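Local structure of hydrophilic protein, virA protein (Chromobacterium violaceum, 3BO6) at residues A[114-119]-A[132-137]. The protein probably acts as a phosphothreonine lyase of the SpvC family, a virulence effector that irreversibly removes phosphate from phosphothreonine by beta-elimination. Sequence-based numbering, arbitrary orientation.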
ATOM      1  N   TRP A 114      -3.908   1.897   6.112  1.00  4.83           N
ATOM      2  CA  TRP A 114      -2.563   1.319   6.086  1.00  5.91           C
ATOM      3  C   TRP A 114      -2.119   0.992   7.512  1.00  4.28           C
ATOM      4  O   TRP A 114      -2.775   1.402   8.466  1.00  4.99           O
ATOM      5  CB  TRP A 114      -1.569   2.268   5.363  1.00  4.51           C
ATOM      6  CG  TRP A 114      -1.521   3.693   5.872  1.00  4.39           C
ATOM      7  CD1 TRP A 114      -2.221   4.755   5.386  1.00  5.03           C
ATOM      8  CD2 TRP A 114      -0.713   4.196   6.951  1.00  7.31           C
ATOM      9  NE1 TRP A 114      -1.906   5.901   6.113  1.00  5.49           N
ATOM     10  CE2 TRP A 114      -0.983   5.574   7.070  1.00  4.87           C
ATOM     11  CE3 TRP A 114       0.205   3.610   7.825  1.00  7.70           C
ATOM     12  CZ2 TRP A 114      -0.374   6.377   8.036  1.00  7.27           C
ATOM     13  CZ3 TRP A 114       0.814   4.409   8.782  1.00 10.96           C
ATOM     14  CH2 TRP A 114       0.516   5.772   8.887  1.00  9.15           C
ATOM     15  N   LYS A 115      -1.051   0.211   7.651  1.00  5.11           N
ATOM     16  CA  LYS A 115      -0.437  -0.118   8.977  1.00  5.68           C
ATOM     17  C   LYS A 115       1.056  -0.211   8.759  1.00  6.10           C
ATOM     18  O   LYS A 115       1.462  -0.164   7.636  1.00  6.94           O
ATOM     19  CB  LYS A 115      -1.040  -1.383   9.573  1.00  7.09           C
ATOM     20  CG  LYS A 115      -0.713  -2.661   8.849  1.00  6.87           C
ATOM     21  CD  LYS A 115      -1.578  -3.768   9.449  1.00 13.31           C
ATOM     22  CE  LYS A 115      -1.155  -5.128   8.979  1.00 19.91           C
ATOM     23  NZ  LYS A 115      -2.106  -6.141   9.560  1.00 19.47           N
ATOM     24  N   VAL A 116       1.749  -0.002   9.887  0.70  3.92           N
ATOM     25  CA  VAL A 116       3.189  -0.103  10.008  0.70  5.16           C
ATOM     26  C   VAL A 116       3.526  -1.012  11.188  0.70  6.41           C
ATOM     27  O   VAL A 116       2.855  -0.982  12.218  0.70  4.50           O
ATOM     28  CB  VAL A 116       3.860   1.301  10.156  0.70  5.59           C
ATOM     29  CG1 VAL A 116       3.433   1.990  11.448  0.70  4.79           C
ATOM     30  CG2 VAL A 116       5.361   1.195  10.066  0.70  7.08           C
ATOM     31  N   THR A 117       4.565  -1.821  11.047  1.00  4.93           N
ATOM     32  CA  THR A 117       4.857  -2.769  12.092  1.00  5.63           C
ATOM     33  C   THR A 117       5.419  -1.986  13.271  1.00  5.34           C
ATOM     34  O   THR A 117       6.164  -1.006  13.095  1.00  6.80           O
ATOM     35  CB  THR A 117       6.014  -3.636  11.561  1.00  4.94           C
ATOM     36  OG1 THR A 117       5.583  -4.307  10.371  1.00  5.53           O
ATOM     37  CG2 THR A 117       6.493  -4.675  12.603  1.00  5.62           C
ATOM     38  N   ASP A 118       5.067  -2.430  14.472  1.00  6.03           N
ATOM     39  CA  ASP A 118       5.669  -1.921  15.697  1.00  9.02           C
ATOM     40  C   ASP A 118       6.964  -2.682  15.939  1.00  7.00           C
ATOM     41  O   ASP A 118       6.954  -3.859  16.347  1.00  7.21           O
ATOM     42  CB  ASP A 118       4.712  -2.121  16.873  1.00  7.95           C
ATOM     43  CG  ASP A 118       5.262  -1.550  18.180  1.00 10.74           C
ATOM     44  OD1 ASP A 118       6.477  -1.270  18.243  1.00 12.30           O
ATOM     45  OD2 ASP A 118       4.466  -1.394  19.120  1.00 16.29           O
ATOM     46  N   MET A 119       8.085  -2.013  15.731  1.00  7.56           N
ATOM     47  CA  MET A 119       9.379  -2.682  15.747  1.00  9.06           C
ATOM     48  C   MET A 119       9.827  -3.077  17.155  1.00 10.55           C
ATOM     49  O   MET A 119      10.762  -3.859  17.313  1.00 12.30           O
ATOM     50  CB  MET A 119      10.438  -1.802  15.072  1.00  7.78           C
ATOM     51  CG  MET A 119      10.146  -1.537  13.581  1.00 10.13           C
ATOM     52  SD  MET A 119       9.849  -3.014  12.565  1.00  9.02           S
ATOM     53  CE  MET A 119      11.478  -3.725  12.513  1.00 10.81           C
ATOM     54  N   ALA A 132       8.646  -5.368   4.379  1.00  5.03           N
ATOM     55  CA  ALA A 132       7.194  -5.257   4.451  1.00  3.92           C
ATOM     56  C   ALA A 132       6.715  -4.655   5.770  1.00  4.30           C
ATOM     57  O   ALA A 132       5.744  -5.131   6.366  1.00  5.52           O
ATOM     58  CB  ALA A 132       6.540  -6.627   4.228  1.00  6.17           C
ATOM     59  N   GLN A 133       7.403  -3.605   6.217  1.00  5.64           N
ATOM     60  CA  GLN A 133       7.049  -2.954   7.476  1.00  6.09           C
ATOM     61  C   GLN A 133       5.877  -1.991   7.321  1.00  4.67           C
ATOM     62  O   GLN A 133       5.308  -1.533   8.318  1.00  6.41           O
ATOM     63  CB  GLN A 133       8.253  -2.244   8.087  1.00  5.15           C
ATOM     64  CG  GLN A 133       9.436  -3.175   8.308  1.00  6.49           C
ATOM     65  CD  GLN A 133      10.489  -3.074   7.225  1.00  6.00           C
ATOM     66  OE1 GLN A 133      10.232  -2.573   6.125  1.00  6.04           O
ATOM     67  NE2 GLN A 133      11.689  -3.565   7.516  1.00  7.30           N
ATOM     68  N   PHE A 134       5.519  -1.658   6.084  1.00  5.18           N
ATOM     69  CA  PHE A 134       4.293  -0.906   5.826  1.00  3.52           C
ATOM     70  C   PHE A 134       3.392  -1.742   4.942  1.00  4.18           C
ATOM     71  O   PHE A 134       3.867  -2.363   3.987  1.00  5.71           O
ATOM     72  CB  PHE A 134       4.570   0.419   5.090  1.00  5.66           C
ATOM     73  CG  PHE A 134       5.480   1.369   5.835  1.00  4.25           C
ATOM     74  CD1 PHE A 134       4.973   2.515   6.431  1.00  6.91           C
ATOM     75  CD2 PHE A 134       6.840   1.123   5.903  1.00  7.63           C
ATOM     76  CE1 PHE A 134       5.826   3.394   7.117  1.00  8.12           C
ATOM     77  CE2 PHE A 134       7.682   1.985   6.589  1.00  7.96           C
ATOM     78  CZ  PHE A 134       7.174   3.114   7.180  1.00  8.05           C
ATOM     79  N   THR A 135       2.103  -1.765   5.254  1.00  5.05           N
ATOM     80  CA  THR A 135       1.103  -2.422   4.418  1.00  4.73           C
ATOM     81  C   THR A 135       0.053  -1.393   4.024  1.00  5.05           C
ATOM     82  O   THR A 135      -0.500  -0.720   4.883  1.00  5.29           O
ATOM     83  CB  THR A 135       0.452  -3.572   5.191  1.00  6.57           C
ATOM     84  OG1 THR A 135       1.461  -4.524   5.567  1.00  7.70           O
ATOM     85  CG2 THR A 135      -0.607  -4.258   4.327  1.00  8.87           C
ATOM     86  N   LEU A 136      -0.188  -1.251   2.723  1.00  4.52           N
ATOM     87  CA  LEU A 136      -1.159  -0.300   2.186  0.50  4.81           C
ATOM     88  C   LEU A 136      -2.308  -1.066   1.558  1.00  5.11           C
ATOM     89  O   LEU A 136      -2.080  -1.911   0.682  1.00  5.94           O
ATOM     90  CB  LEU A 136      -0.519   0.566   1.088  0.50  3.72           C
ATOM     91  CG  LEU A 136       0.856   1.184   1.330  0.50  6.71           C
ATOM     92  CD1 LEU A 136       1.329   1.924   0.086  0.50  7.10           C
ATOM     93  CD2 LEU A 136       0.796   2.133   2.505  0.50  9.65           C
ATOM     94  N   TYR A 137      -3.535  -0.767   1.971  1.00  4.12           N
ATOM     95  CA  TYR A 137      -4.720  -1.438   1.446  1.00  5.25           C
ATOM     96  C   TYR A 137      -5.379  -0.598   0.370  1.00  6.01           C
ATOM     97  O   TYR A 137      -5.802   0.533   0.629  1.00  8.61           O
ATOM     98  CB  TYR A 137      -5.706  -1.722   2.580  1.00  5.33           C
ATOM     99  CG  TYR A 137      -5.112  -2.591   3.660  1.00  5.95           C
ATOM    100  CD1 TYR A 137      -5.163  -3.970   3.579  1.00  8.01           C
ATOM    101  CD2 TYR A 137      -4.467  -2.028   4.738  1.00  8.03           C
ATOM    102  CE1 TYR A 137      -4.613  -4.767   4.595  1.00  8.62           C
ATOM    103  CE2 TYR A 137      -3.918  -2.796   5.733  1.00 11.08           C
ATOM    104  CZ  TYR A 137      -3.977  -4.154   5.662  1.00 10.77           C
ATOM    105  OH  TYR A 137      -3.405  -4.855   6.702  1.00 14.39           O
TER
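Lys-115 and Thr-135 form the hydrogen-bonded pair at the heart of two neighbouring antiparallel strands, inner strands of the sheet of this alpha/beta phosphothreonine lyase. Lys-115 N donates to Thr-135 O at 3.0 Å, and Thr-135 N returns a nearly straight bond to Lys-115 O from above the carbonyl plane. Gln-133, at a classic beta bulge where it and Phe-134 both face Ile-86 of strand 82-86, extends the pairing: its O accepts Thr-117 N at 2.8 Å and also lies 3.1 Å from Val-116 CA, a CA-H...O contact. Its side chain is bent at chi2 (100°), which places CD, and the amide NE2 hydrogen-bonds the carbonyl oxygens of Ala-129 and Val-88. On the face of Trp-114, Val-116, Phe-134 and Leu-136, where Trp-114 and Leu-136 touch helix 93-104, Val-116 CG2, in one of two modelled conformers, sits over one face of the Phe-134 ring, 3.8 Å from the centroid, in a CH-pi contact. Leu-136 CD2, also in one of two conformers, meets Trp-114 CB at 3.7 Å, while the indole NE1 is hydrogen-bonded to Leu-104 O. On the other face Lys-115 lies beside Thr-135, Lys-115 CG 3.9 Å from Thr-135 CB, and makes a cation-pi contact with Phe-65. Beyond CG the lysine chain is extended and crosses Tyr-137 at the edge of its ring, bringing Lys-115 CE to 3.2 Å from Tyr-137 OH.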